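PDB 6T2R: beta-glycosidase from Bacteroides caccae, which probably hydrolyses beta-glycosidic bonds as a family 16 endo-acting O-glycanase, consistent with a part in starting mucin breakdown by gut bacteria. Local coordinates for residues Ser162-Thr167 against Pro212-Glu217; Pro55-Thr60 against Tyr229-Met234; Met147-His152 against Ile180-Glu185; Leu168-Asn173 against Thr216-Gln221. All coordinates share one frame; numbering follows the deposited sequence.

Contact 1 (Ser162-Thr167 against Pro212-Glu217); sequences SHYTYT and PRIETE
Tyr-164 reaches from the short helix 163-167 to Ile-214 and Thr-216 in the loop that follows strand 206-212. The close packing gathers round the far end of its ring. Tyr-164 OH lies 3.5 Å from Ile-214 CD1, and the two side chains cross at about a right angle. Thr-216 comes to the ring edge, near its plane, with OG1 3.7 Å from Tyr-164 CE2. The tyrosine and threonine side chains run past each other in opposite directions. Tyr-164 CG stands anti to the backbone N (chi1 -178°), which carries the ring away from the helix towards the loop. The hydroxyl is not left to methyl groups: it donates to Asn-173 O.

The other side is loose. Glu-215 and Glu-217 are exposed, and the poorly ordered Glu-217 side chain does not touch segment 162-167. Ser-162 and Thr-165 form a capping box at the start of this short, weakly bonded helix. Thr-165 N gives to Ser-162 OG at 3.0 Å, and Ser-162 N gives to Thr-165 OG1 at 2.8 Å. The chemistry implies a van der Waals contact between helix and loop, with the phenol oriented by a backbone carbonyl of a third segment.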
loop_
_atom_site.group_PDB
_atom_site.type_symbol
_atom_site.label_atom_id
_atom_site.label_comp_id
_atom_site.label_asym_id
_atom_site.label_seq_id
_atom_site.Cartn_x
_atom_site.Cartn_y
_atom_site.Cartn_z
ATOM N N SER A 162 -14.043 -4.863 -1.420
ATOM C CA SER A 162 -14.716 -5.081 -2.715
ATOM C C SER A 162 -16.192 -4.694 -2.621
ATOM O O SER A 162 -16.665 -4.434 -1.544
ATOM C CB SER A 162 -14.592 -6.534 -3.087
ATOM O OG SER A 162 -15.315 -7.365 -2.177
ATOM N N HIS A 163 -16.924 -4.846 -3.715
ATOM C CA HIS A 163 -18.412 -4.802 -3.723
ATOM C C HIS A 163 -18.938 -5.807 -2.699
ATOM O O HIS A 163 -19.882 -5.512 -1.977
ATOM C CB HIS A 163 -18.906 -5.105 -5.127
ATOM C CG HIS A 163 -20.363 -5.325 -5.252
ATOM N ND1 HIS A 163 -21.248 -4.286 -5.189
ATOM C CD2 HIS A 163 -21.080 -6.459 -5.442
ATOM C CE1 HIS A 163 -22.459 -4.776 -5.370
ATOM N NE2 HIS A 163 -22.391 -6.105 -5.510
ATOM N N TYR A 164 -18.313 -6.963 -2.634
ATOM C CA TYR A 164 -18.783 -8.105 -1.823
ATOM C C TYR A 164 -18.554 -7.790 -0.346
ATOM O O TYR A 164 -19.489 -7.973 0.412
ATOM C CB TYR A 164 -18.068 -9.364 -2.319
ATOM C CG TYR A 164 -18.436 -10.664 -1.651
ATOM C CD1 TYR A 164 -17.719 -11.112 -0.555
ATOM C CD2 TYR A 164 -19.420 -11.494 -2.175
ATOM C CE1 TYR A 164 -17.979 -12.342 0.023
ATOM C CE2 TYR A 164 -19.706 -12.721 -1.596
ATOM C CZ TYR A 164 -18.991 -13.138 -0.483
ATOM O OH TYR A 164 -19.208 -14.360 0.077
ATOM N N THR A 165 -17.358 -7.322 0.035
ATOM C CA THR A 165 -17.014 -7.082 1.442
ATOM C C THR A 165 -17.725 -5.834 1.935
ATOM O O THR A 165 -18.158 -5.839 3.080
ATOM C CB THR A 165 -15.511 -6.921 1.666
ATOM O OG1 THR A 165 -15.089 -5.697 1.056
ATOM C CG2 THR A 165 -14.730 -8.125 1.183
ATOM N N TYR A 166 -17.742 -4.779 1.136
ATOM C CA TYR A 166 -18.180 -3.432 1.566
ATOM C C TYR A 166 -19.652 -3.204 1.175
ATOM O O TYR A 166 -20.488 -3.031 2.047
ATOM C CB TYR A 166 -17.259 -2.356 0.990
ATOM C CG TYR A 166 -17.580 -0.963 1.456
ATOM C CD1 TYR A 166 -17.083 -0.456 2.650
ATOM C CD2 TYR A 166 -18.379 -0.132 0.678
ATOM C CE1 TYR A 166 -17.381 0.840 3.055
ATOM C CE2 TYR A 166 -18.691 1.155 1.075
ATOM C CZ TYR A 166 -18.197 1.634 2.272
ATOM O OH TYR A 166 -18.491 2.913 2.616
ATOM N N THR A 167 -19.994 -3.157 -0.102
ATOM C CA THR A 167 -21.392 -2.860 -0.514
ATOM C C THR A 167 -22.369 -3.958 -0.034
ATOM O O THR A 167 -23.424 -3.595 0.512
ATOM C CB THR A 167 -21.484 -2.583 -2.013
ATOM O OG1 THR A 167 -20.460 -1.653 -2.367
ATOM C CG2 THR A 167 -22.833 -2.019 -2.388
ATOM N N PRO A 212 -9.499 -16.076 -0.618
ATOM C CA PRO A 212 -9.894 -16.944 -1.717
ATOM C C PRO A 212 -10.975 -16.351 -2.629
ATOM O O PRO A 212 -11.836 -15.642 -2.150
ATOM C CB PRO A 212 -10.420 -18.182 -0.983
ATOM C CG PRO A 212 -11.079 -17.611 0.256
ATOM C CD PRO A 212 -10.216 -16.418 0.638
ATOM N N ARG A 213 -10.892 -16.703 -3.923
ATOM C CA ARG A 213 -12.010 -16.655 -4.882
ATOM C C ARG A 213 -12.917 -17.851 -4.607
ATOM O O ARG A 213 -12.489 -19.017 -4.884
ATOM C CB ARG A 213 -11.520 -16.676 -6.330
ATOM C CG ARG A 213 -12.645 -16.461 -7.341
ATOM C CD ARG A 213 -12.277 -16.737 -8.787
ATOM N NE ARG A 213 -11.216 -15.898 -9.351
ATOM C CZ ARG A 213 -11.349 -14.688 -9.973
ATOM N NH1 ARG A 213 -12.531 -14.087 -10.114
ATOM N NH2 ARG A 213 -10.260 -14.063 -10.440
ATOM N N ILE A 214 -14.137 -17.587 -4.139
ATOM C CA ILE A 214 -15.104 -18.653 -3.769
ATOM C C ILE A 214 -16.213 -18.742 -4.829
ATOM O O ILE A 214 -16.492 -17.775 -5.536
ATOM C CB ILE A 214 -15.641 -18.451 -2.337
ATOM C CG1 ILE A 214 -16.451 -17.162 -2.171
ATOM C CG2 ILE A 214 -14.490 -18.523 -1.353
ATOM C CD1 ILE A 214 -17.422 -17.166 -1.000
ATOM N N GLU A 215 -16.796 -19.911 -4.982
ATOM C CA GLU A 215 -18.091 -20.016 -5.687
ATOM C C GLU A 215 -19.133 -19.319 -4.799
ATOM O O GLU A 215 -19.165 -19.570 -3.584
ATOM C CB GLU A 215 -18.390 -21.474 -5.987
ATOM C CG GLU A 215 -18.836 -22.215 -4.749
ATOM C CD GLU A 215 -18.653 -23.710 -4.882
ATOM O OE1 GLU A 215 -18.781 -24.395 -3.863
ATOM O OE2 GLU A 215 -18.376 -24.171 -6.021
ATOM N N THR A 216 -19.860 -18.376 -5.372
ATOM C CA THR A 216 -20.832 -17.527 -4.674
ATOM C C THR A 216 -21.908 -17.130 -5.674
ATOM O O THR A 216 -21.571 -16.856 -6.830
ATOM C CB THR A 216 -20.180 -16.285 -4.071
ATOM O OG1 THR A 216 -21.205 -15.580 -3.373
ATOM C CG2 THR A 216 -19.545 -15.389 -5.105
ATOM N N GLU A 217 -23.153 -17.174 -5.205
ATOM C CA GLU A 217 -24.386 -16.670 -5.861
ATOM C C GLU A 217 -24.151 -15.209 -6.302
ATOM O O GLU A 217 -24.668 -14.847 -7.363
ATOM C CB GLU A 217 -25.575 -16.919 -4.910
ATOM C CG GLU A 217 -25.376 -16.440 -3.458
ATOM C CD GLU A 217 -24.619 -17.295 -2.431
ATOM O OE1 GLU A 217 -24.126 -18.388 -2.775
ATOM O OE2 GLU A 217 -24.485 -16.845 -1.272
#

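Contact 2 (Pro55-Thr60 against Tyr229-Met234); sequences PDWQNT and YLLIDM
Leu-231 and Asp-233, two residues apart on strand 228-233, both meet the six-membered part of the Trp-57 indole. Before them Tyr-229 points to the same side without touching segment 55-60. Leu-230 turns to the opposite face and packs on Val-258. Leu-231 then brings its CD2 methyl to 3.8 Å from Trp-57 CH2, and the side chains cross at about a right angle. Ile-232 faces the other way again, onto Val-255 and Val-258. Asp-233 OD2 lies at the indole edge, near the ring plane, 3.4 Å from Trp-57 CE3 and 3.7 Å from Trp-57 CZ3. Ring and carboxylate planes stand 63° apart, and the ring-edge C-H groups probably give a mild electrostatic attraction. Stronger bonds hold the acid, since OD1 accepts from Trp-127 NE1 and OD2 from Gln-235 NE2. Met-234 ends the segment, and its O shares Gln-61 NE2 with Trp-57 O, which joins the two backbones. Trp-57 also makes an edge-to-face pair with Trp-127. Strand 228-233 lies between antiparallel strands 92-98 and 125-130. One face packs on strand 251-263 and the other meets the 55-60 loop, as in the two-sheet beta-jelly roll of family 16 glycoside hydrolases.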
loop_
_atom_site.group_PDB
_atom_site.type_symbol
_atom_site.label_atom_id
_atom_site.label_comp_id
_atom_site.label_asym_id
_atom_site.label_seq_id
_atom_site.Cartn_x
_atom_site.Cartn_y
_atom_site.Cartn_z
ATOM N N PRO A 55 -11.687 11.450 1.231
ATOM C CA PRO A 55 -11.701 10.317 2.168
ATOM C C PRO A 55 -10.680 10.513 3.299
ATOM O O PRO A 55 -9.722 11.258 3.087
ATOM C CB PRO A 55 -11.377 9.068 1.333
ATOM C CG PRO A 55 -11.401 9.522 -0.146
ATOM C CD PRO A 55 -11.364 11.042 -0.151
ATOM N N ASP A 56 -10.916 9.872 4.455
ATOM C CA ASP A 56 -10.101 9.990 5.699
ATOM C C ASP A 56 -8.605 9.812 5.393
ATOM O O ASP A 56 -7.767 10.439 6.082
ATOM C CB ASP A 56 -10.460 8.938 6.763
ATOM C CG ASP A 56 -11.652 9.285 7.634
ATOM O OD1 ASP A 56 -12.316 10.284 7.332
ATOM O OD2 ASP A 56 -11.915 8.544 8.606
ATOM N N TRP A 57 -8.277 8.953 4.428
ATOM C CA TRP A 57 -6.874 8.608 4.120
ATOM C C TRP A 57 -6.247 9.764 3.355
ATOM O O TRP A 57 -5.044 9.970 3.528
ATOM C CB TRP A 57 -6.786 7.285 3.349
ATOM C CG TRP A 57 -7.054 7.400 1.884
ATOM C CD1 TRP A 57 -8.245 7.205 1.242
ATOM C CD2 TRP A 57 -6.100 7.719 0.865
ATOM N NE1 TRP A 57 -8.090 7.353 -0.106
ATOM C CE2 TRP A 57 -6.784 7.659 -0.370
ATOM C CE3 TRP A 57 -4.730 8.006 0.870
ATOM C CZ2 TRP A 57 -6.153 7.903 -1.584
ATOM C CZ3 TRP A 57 -4.112 8.265 -0.339
ATOM C CH2 TRP A 57 -4.809 8.188 -1.545
ATOM N N GLN A 58 -7.036 10.449 2.531
ATOM C CA GLN A 58 -6.518 11.410 1.525
ATOM C C GLN A 58 -6.669 12.864 2.009
ATOM O O GLN A 58 -6.188 13.762 1.294
ATOM C CB GLN A 58 -7.220 11.178 0.197
ATOM C CG GLN A 58 -6.308 11.470 -0.981
ATOM C CD GLN A 58 -7.059 11.329 -2.266
ATOM O OE1 GLN A 58 -8.212 10.912 -2.253
ATOM N NE2 GLN A 58 -6.401 11.660 -3.368
ATOM N N ASN A 59 -7.357 13.049 3.144
ATOM C CA ASN A 59 -7.521 14.299 3.926
ATOM C C ASN A 59 -6.303 15.205 4.007
ATOM O O ASN A 59 -6.487 16.423 4.126
ATOM C CB ASN A 59 -7.615 13.994 5.422
ATOM C CG ASN A 59 -9.049 14.052 5.770
ATOM O OD1 ASN A 59 -9.787 14.406 4.887
ATOM N ND2 ASN A 59 -9.424 13.729 6.981
ATOM N N THR A 60 -5.149 14.604 4.220
ATOM C CA THR A 60 -3.932 15.299 4.692
ATOM C C THR A 60 -2.900 15.363 3.570
ATOM O O THR A 60 -1.807 15.965 3.805
ATOM C CB THR A 60 -3.422 14.539 5.916
ATOM O OG1 THR A 60 -3.243 13.167 5.522
ATOM C CG2 THR A 60 -4.377 14.670 7.087
ATOM N N TYR A 229 -2.210 -0.131 -9.606
ATOM C CA TYR A 229 -1.172 0.860 -9.231
ATOM C C TYR A 229 -0.958 0.795 -7.715
ATOM O O TYR A 229 -1.881 0.380 -6.959
ATOM C CB TYR A 229 -1.506 2.246 -9.771
ATOM C CG TYR A 229 -2.556 3.065 -9.054
ATOM C CD1 TYR A 229 -2.189 3.995 -8.101
ATOM C CD2 TYR A 229 -3.900 2.982 -9.392
ATOM C CE1 TYR A 229 -3.128 4.800 -7.471
ATOM C CE2 TYR A 229 -4.850 3.779 -8.772
ATOM C CZ TYR A 229 -4.458 4.706 -7.830
ATOM O OH TYR A 229 -5.361 5.525 -7.233
ATOM N N LEU A 230 0.242 1.200 -7.296
ATOM C CA LEU A 230 0.753 1.058 -5.913
ATOM C C LEU A 230 0.767 2.435 -5.268
ATOM O O LEU A 230 1.151 3.391 -5.946
ATOM C CB LEU A 230 2.178 0.520 -5.989
ATOM C CG LEU A 230 2.879 0.396 -4.648
ATOM C CD1 LEU A 230 2.091 -0.467 -3.657
ATOM C CD2 LEU A 230 4.269 -0.177 -4.861
ATOM N N LEU A 231 0.260 2.510 -4.058
ATOM C CA LEU A 231 0.233 3.704 -3.187
ATOM C C LEU A 231 1.053 3.350 -1.945
ATOM O O LEU A 231 0.834 2.232 -1.354
ATOM C CB LEU A 231 -1.213 4.044 -2.781
ATOM C CG LEU A 231 -2.212 4.293 -3.920
ATOM C CD1 LEU A 231 -2.848 2.979 -4.399
ATOM C CD2 LEU A 231 -3.315 5.234 -3.472
ATOM N N ILE A 232 1.890 4.283 -1.532
ATOM C CA ILE A 232 2.685 4.254 -0.273
ATOM C C ILE A 232 2.545 5.637 0.349
ATOM O O ILE A 232 2.910 6.614 -0.343
ATOM C CB ILE A 232 4.165 3.910 -0.513
ATOM C CG1 ILE A 232 4.318 2.593 -1.274
ATOM C CG2 ILE A 232 4.870 3.885 0.838
ATOM C CD1 ILE A 232 5.715 2.261 -1.733
ATOM N N ASP A 233 1.955 5.752 1.537
ATOM C CA ASP A 233 1.628 7.117 2.003
ATOM C C ASP A 233 1.407 7.114 3.500
ATOM O O ASP A 233 0.790 6.170 4.021
ATOM C CB ASP A 233 0.412 7.685 1.248
ATOM C CG ASP A 233 -0.888 6.954 1.560
ATOM O OD1 ASP A 233 -1.068 5.821 1.060
ATOM O OD2 ASP A 233 -1.670 7.499 2.358
ATOM N N MET A 234 1.952 8.144 4.136
ATOM C CA MET A 234 1.670 8.510 5.529
ATOM C C MET A 234 0.239 9.044 5.563
ATOM O O MET A 234 -0.242 9.642 4.556
ATOM C CB MET A 234 2.666 9.561 6.033
ATOM C CG MET A 234 2.463 9.978 7.485
ATOM S SD MET A 234 2.371 8.613 8.638
ATOM C CE MET A 234 4.053 7.993 8.608
#

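Contact 3 (Met147-His152 against Ile180-Glu185); sequences MERLNH and IPINPE
Just past strand 147-148, at the end of the E-x-D-x-x-E sequence signature of family 16 hydrolases, Arg-149 turns to meet Ile-182 and Pro-184 beyond strand 177-181. In relatives the last glutamate of that signature, here Glu-148, acts as the acid/base. Arg-149 points to the opposite side of the chain from it. The aliphatic part of the arginine packs on Ile-182, with CG 4.2 Å from Ile-182 CD1. Bends at chi2 (-66°) and chi3 (-71°) then fold the chain so that the guanidinium reaches Pro-184. Arg-149 NH1 is 4.0 Å from Pro-184 CB, which sits at the guanidinium edge near its plane.

One water bridges the two segments. It accepts from Arg-149 NH2 at 3.1 Å and donates to Pro-184 O at 2.7 Å, lying at the edge of the guanidinium in its plane. Arg-149 NH1 also donates to Asp-153 O. Val-156 lies against both Arg-149 and Ile-182, from the intervening strand 155-161. Glu-185 OE2 is 6.2 Å from Arg-149 NH1, too far for a salt bridge, though its charge may favour the cation slightly. The chemistry implies an arginine held directly by Asp-153 O and through one water by Pro-184 O, while its CG methylene rests against the isoleucine.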
loop_
_atom_site.group_PDB
_atom_site.type_symbol
_atom_site.label_atom_id
_atom_site.label_comp_id
_atom_site.label_asym_id
_atom_site.label_seq_id
_atom_site.Cartn_x
_atom_site.Cartn_y
_atom_site.Cartn_z
ATOM N N MET A 147 -0.301 -3.133 3.728
ATOM C CA MET A 147 0.084 -2.748 5.114
ATOM C C MET A 147 -0.748 -1.550 5.586
ATOM O O MET A 147 -0.855 -0.560 4.851
ATOM C CB MET A 147 1.575 -2.399 5.133
ATOM C CG MET A 147 2.199 -2.257 6.501
ATOM S SD MET A 147 1.780 -0.720 7.338
ATOM C CE MET A 147 2.607 0.472 6.274
ATOM N N GLU A 148 -1.292 -1.651 6.794
ATOM C CA GLU A 148 -1.813 -0.532 7.606
ATOM C C GLU A 148 -1.293 -0.712 9.029
ATOM O O GLU A 148 -1.392 -1.818 9.519
ATOM C CB GLU A 148 -3.323 -0.577 7.516
ATOM C CG GLU A 148 -3.765 -0.530 6.069
ATOM C CD GLU A 148 -5.172 -0.070 5.906
ATOM O OE1 GLU A 148 -6.057 -0.976 5.811
ATOM O OE2 GLU A 148 -5.370 1.158 5.906
ATOM N N ARG A 149 -0.634 0.295 9.593
ATOM C CA ARG A 149 -0.144 0.260 10.998
ATOM C C ARG A 149 -0.719 1.469 11.759
ATOM O O ARG A 149 -0.367 2.637 11.470
ATOM C CB ARG A 149 1.382 0.162 11.039
ATOM C CG ARG A 149 1.911 -0.499 12.307
ATOM C CD ARG A 149 1.670 0.292 13.589
ATOM N NE ARG A 149 2.548 1.436 13.538
ATOM C CZ ARG A 149 3.770 1.475 14.068
ATOM N NH1 ARG A 149 4.228 0.480 14.803
ATOM N NH2 ARG A 149 4.533 2.533 13.869
ATOM N N LEU A 150 -1.553 1.156 12.737
ATOM C CA LEU A 150 -2.301 2.124 13.581
ATOM C C LEU A 150 -1.461 2.523 14.796
ATOM O O LEU A 150 -1.019 1.629 15.559
ATOM C CB LEU A 150 -3.595 1.450 14.055
ATOM C CG LEU A 150 -4.850 1.679 13.209
ATOM C CD1 LEU A 150 -4.546 1.679 11.724
ATOM C CD2 LEU A 150 -5.910 0.644 13.529
ATOM N N ASN A 151 -1.340 3.824 15.033
ATOM C CA ASN A 151 -0.908 4.337 16.354
ATOM C C ASN A 151 0.486 3.774 16.650
ATOM O O ASN A 151 1.392 3.977 15.821
ATOM C CB ASN A 151 -1.986 4.024 17.406
ATOM C CG ASN A 151 -3.251 4.793 17.103
ATOM O OD1 ASN A 151 -3.219 6.024 17.007
ATOM N ND2 ASN A 151 -4.355 4.088 16.902
ATOM N N HIS A 152 0.648 3.131 17.807
ATOM C CA HIS A 152 1.913 2.508 18.279
ATOM C C HIS A 152 1.814 0.977 18.180
ATOM O O HIS A 152 2.592 0.344 18.856
ATOM C CB HIS A 152 2.226 2.980 19.727
ATOM C CG HIS A 152 2.478 4.454 19.846
ATOM N ND1 HIS A 152 3.774 4.991 19.974
ATOM C CD2 HIS A 152 1.632 5.515 19.830
ATOM C CE1 HIS A 152 3.705 6.310 20.022
ATOM N NE2 HIS A 152 2.403 6.657 19.937
ATOM N N ILE A 180 -1.121 -9.437 11.914
ATOM C CA ILE A 180 0.100 -10.230 12.167
ATOM C C ILE A 180 1.094 -9.309 12.876
ATOM O O ILE A 180 1.112 -8.097 12.646
ATOM C CB ILE A 180 0.620 -10.843 10.853
ATOM C CG1 ILE A 180 1.807 -11.771 11.103
ATOM C CG2 ILE A 180 0.939 -9.783 9.809
ATOM C CD1 ILE A 180 1.966 -12.848 10.073
ATOM N N PRO A 181 1.847 -9.826 13.864
ATOM C CA PRO A 181 2.824 -9.009 14.573
ATOM C C PRO A 181 3.959 -8.610 13.630
ATOM O O PRO A 181 4.255 -9.386 12.703
ATOM C CB PRO A 181 3.359 -9.900 15.720
ATOM C CG PRO A 181 2.355 -11.053 15.814
ATOM C CD PRO A 181 1.746 -11.181 14.427
ATOM N N ILE A 182 4.583 -7.478 13.960
ATOM C CA ILE A 182 5.822 -6.977 13.308
ATOM C C ILE A 182 6.896 -6.697 14.368
ATOM O O ILE A 182 6.579 -6.649 15.559
ATOM C CB ILE A 182 5.505 -5.717 12.472
ATOM C CG1 ILE A 182 5.010 -4.567 13.343
ATOM C CG2 ILE A 182 4.502 -6.041 11.361
ATOM C CD1 ILE A 182 5.104 -3.234 12.662
ATOM N N ASN A 183 8.129 -6.486 13.918
ATOM C CA ASN A 183 9.212 -5.880 14.728
ATOM C C ASN A 183 9.072 -4.380 14.547
ATOM O O ASN A 183 9.543 -3.845 13.561
ATOM C CB ASN A 183 10.580 -6.407 14.290
ATOM C CG ASN A 183 10.627 -7.913 14.313
ATOM O OD1 ASN A 183 10.862 -8.545 13.291
ATOM N ND2 ASN A 183 10.330 -8.492 15.460
ATOM N N PRO A 184 8.369 -3.670 15.448
ATOM C CA PRO A 184 7.905 -2.308 15.172
ATOM C C PRO A 184 9.020 -1.263 15.021
ATOM O O PRO A 184 8.792 -0.235 14.375
ATOM C CB PRO A 184 6.969 -1.978 16.361
ATOM C CG PRO A 184 7.433 -2.885 17.474
ATOM C CD PRO A 184 7.990 -4.135 16.793
ATOM N N GLU A 185 10.194 -1.539 15.598
ATOM C CA GLU A 185 11.353 -0.609 15.565
ATOM C C GLU A 185 12.260 -0.990 14.378
ATOM O O GLU A 185 13.157 -0.215 14.084
ATOM C CB GLU A 185 12.076 -0.577 16.930
ATOM C CG GLU A 185 11.207 -0.181 18.160
ATOM C CD GLU A 185 10.103 0.898 18.066
ATOM O OE1 GLU A 185 10.290 1.959 17.416
ATOM O OE2 GLU A 185 9.022 0.700 18.676
HETATM O O HOH W 1 7.186 1.738 15.150
#

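Contact 4 (Leu168-Asn173 against Thr216-Gln221); sequences LGIENN and TEQEGQ
Leu-168 and Ile-170 both lean on the side chain of Gln-218, and the contact is made by van der Waals touches. Leu-168 CD1 is 3.9 Å from Gln-218 CB and 4.0 Å from Gln-218 CG, so one methyl covers the aliphatic root of the glutamine. The same methyl comes within 4.3 Å of Glu-219 O. Ile-170 CD1 meets the other end, 4.2 Å from Gln-218 OE1, with the two side chains at about a right angle. The Gln-218 chain is bent at chi2 (97°), and this turns the amide towards Ile-170.

Polar bonds lie within the segments rather than between them. Gln-218 N gives a weak but nearly straight bond to Thr-216 OG1 (3.3 Å, 167°), which ties the two ends of that short turn together. The chain leaves the helix at Gly-169 with positive phi and turns at Ile-170, the centre of an inverse gamma turn.

Gln-221 secures the base of its loop through bonds to Pro-212 O and Ile-214 N. The contact lies at the surface, joining the loop between helix 163-167 and strand 177-181 to the loop between strands 206-212 and 228-233. Tyr-164 of that helix lies against both loops, touching Ile-170, Thr-216 and Gln-221.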
loop_
_atom_site.group_PDB
_atom_site.type_symbol
_atom_site.label_atom_id
_atom_site.label_comp_id
_atom_site.label_asym_id
_atom_site.label_seq_id
_atom_site.Cartn_x
_atom_site.Cartn_y
_atom_site.Cartn_z
ATOM N N LEU A 168 -22.065 -5.247 -0.199
ATOM C CA LEU A 168 -22.978 -6.327 0.261
ATOM C C LEU A 168 -22.763 -6.671 1.737
ATOM O O LEU A 168 -23.609 -7.386 2.287
ATOM C CB LEU A 168 -22.757 -7.557 -0.595
ATOM C CG LEU A 168 -22.942 -7.323 -2.090
ATOM C CD1 LEU A 168 -22.792 -8.634 -2.860
ATOM C CD2 LEU A 168 -24.307 -6.693 -2.357
ATOM N N GLY A 169 -21.663 -6.226 2.347
ATOM C CA GLY A 169 -21.444 -6.401 3.792
ATOM C C GLY A 169 -20.889 -7.777 4.150
ATOM O O GLY A 169 -20.803 -8.076 5.314
ATOM N N ILE A 170 -20.420 -8.571 3.196
ATOM C CA ILE A 170 -19.957 -9.940 3.517
ATOM C C ILE A 170 -18.438 -9.924 3.772
ATOM O O ILE A 170 -17.662 -10.262 2.850
ATOM C CB ILE A 170 -20.426 -10.895 2.407
ATOM C CG1 ILE A 170 -21.925 -10.747 2.128
ATOM C CG2 ILE A 170 -20.104 -12.310 2.800
ATOM C CD1 ILE A 170 -22.358 -11.133 0.723
ATOM N N GLU A 171 -18.035 -9.562 4.989
ATOM C CA GLU A 171 -16.627 -9.293 5.412
ATOM C C GLU A 171 -15.918 -10.557 5.922
ATOM O O GLU A 171 -14.684 -10.549 5.949
ATOM C CB GLU A 171 -16.565 -8.345 6.614
ATOM C CG GLU A 171 -17.238 -7.030 6.393
ATOM C CD GLU A 171 -17.072 -6.099 7.581
ATOM O OE1 GLU A 171 -17.104 -6.603 8.729
ATOM O OE2 GLU A 171 -16.901 -4.880 7.359
ATOM N N ASN A 172 -16.674 -11.531 6.422
ATOM C CA ASN A 172 -16.154 -12.667 7.223
ATOM C C ASN A 172 -16.314 -14.027 6.527
ATOM O O ASN A 172 -15.862 -15.004 7.139
ATOM C CB ASN A 172 -16.851 -12.709 8.582
ATOM C CG ASN A 172 -16.635 -11.424 9.350
ATOM O OD1 ASN A 172 -15.497 -11.035 9.587
ATOM N ND2 ASN A 172 -17.713 -10.789 9.773
ATOM N N ASN A 173 -16.931 -14.135 5.341
ATOM C CA ASN A 173 -17.097 -15.435 4.642
ATOM C C ASN A 173 -16.798 -15.257 3.157
ATOM O O ASN A 173 -17.715 -15.146 2.338
ATOM C CB ASN A 173 -18.513 -15.981 4.831
ATOM C CG ASN A 173 -18.947 -15.917 6.276
ATOM O OD1 ASN A 173 -19.341 -14.855 6.763
ATOM N ND2 ASN A 173 -18.829 -17.026 6.972
ATOM N N THR A 216 -19.860 -18.376 -5.372
ATOM C CA THR A 216 -20.832 -17.527 -4.674
ATOM C C THR A 216 -21.908 -17.130 -5.674
ATOM O O THR A 216 -21.571 -16.856 -6.830
ATOM C CB THR A 216 -20.180 -16.285 -4.071
ATOM O OG1 THR A 216 -21.205 -15.580 -3.373
ATOM C CG2 THR A 216 -19.545 -15.389 -5.105
ATOM N N GLU A 217 -23.153 -17.174 -5.205
ATOM C CA GLU A 217 -24.386 -16.670 -5.861
ATOM C C GLU A 217 -24.151 -15.209 -6.302
ATOM O O GLU A 217 -24.668 -14.847 -7.363
ATOM C CB GLU A 217 -25.575 -16.919 -4.910
ATOM C CG GLU A 217 -25.376 -16.440 -3.458
ATOM C CD GLU A 217 -24.619 -17.295 -2.431
ATOM O OE1 GLU A 217 -24.126 -18.388 -2.775
ATOM O OE2 GLU A 217 -24.485 -16.845 -1.272
ATOM N N GLN A 218 -23.356 -14.400 -5.581
ATOM C CA GLN A 218 -23.240 -12.954 -5.906
ATOM C C GLN A 218 -22.008 -12.682 -6.752
ATOM O O GLN A 218 -21.310 -13.624 -7.140
ATOM C CB GLN A 218 -23.212 -12.085 -4.654
ATOM C CG GLN A 218 -24.564 -12.044 -3.965
ATOM C CD GLN A 218 -24.521 -13.064 -2.870
ATOM O OE1 GLN A 218 -23.449 -13.536 -2.498
ATOM N NE2 GLN A 218 -25.679 -13.405 -2.351
ATOM N N GLU A 219 -21.792 -11.403 -7.031
ATOM C CA GLU A 219 -20.731 -10.891 -7.915
ATOM C C GLU A 219 -19.761 -9.998 -7.138
ATOM O O GLU A 219 -20.083 -9.570 -6.009
ATOM C CB GLU A 219 -21.360 -10.004 -8.976
ATOM C CG GLU A 219 -22.756 -10.428 -9.350
ATOM C CD GLU A 219 -23.335 -9.494 -10.391
ATOM O OE1 GLU A 219 -23.192 -9.797 -11.576
ATOM O OE2 GLU A 219 -23.879 -8.457 -9.993
ATOM N N GLY A 220 -18.675 -9.631 -7.802
ATOM C CA GLY A 220 -17.651 -8.730 -7.253
ATOM C C GLY A 220 -16.847 -9.352 -6.120
ATOM O O GLY A 220 -16.145 -8.603 -5.433
ATOM N N GLN A 221 -16.886 -10.669 -5.931
ATOM C CA GLN A 221 -16.195 -11.271 -4.761
ATOM C C GLN A 221 -14.679 -11.307 -5.019
ATOM O O GLN A 221 -13.950 -11.359 -4.028
ATOM C CB GLN A 221 -16.796 -12.635 -4.393
ATOM C CG GLN A 221 -16.241 -13.168 -3.088
ATOM C CD GLN A 221 -14.953 -13.948 -3.304
ATOM O OE1 GLN A 221 -14.727 -14.504 -4.383
ATOM N NE2 GLN A 221 -14.103 -13.991 -2.284
#

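How the contacts relate
From the N terminus, segment 55-60 comes first and pairs with 229-234, so contact 2 closes the longest loop and encloses the other three. It ties the 55-60 loop to strand 228-233. Contact 3 starts at 147-152 and closes at 180-185, joining the chain just past strands 147-148 and 177-181. Contact 1 starts at 162-167 and contact 4 at 168-173, both inside that span, yet they close later, at 212-217 and 216-221. Each therefore crosses contact 3. Contacts 1 and 4 share Thr-216 and Glu-217, and their centres are about 3 Å apart. They form one peripheral patch, tying the 163-173 helix and loop to the 212-221 loop. Contacts 2 and 3 lie nearer the core, with centres about 17 Å apart.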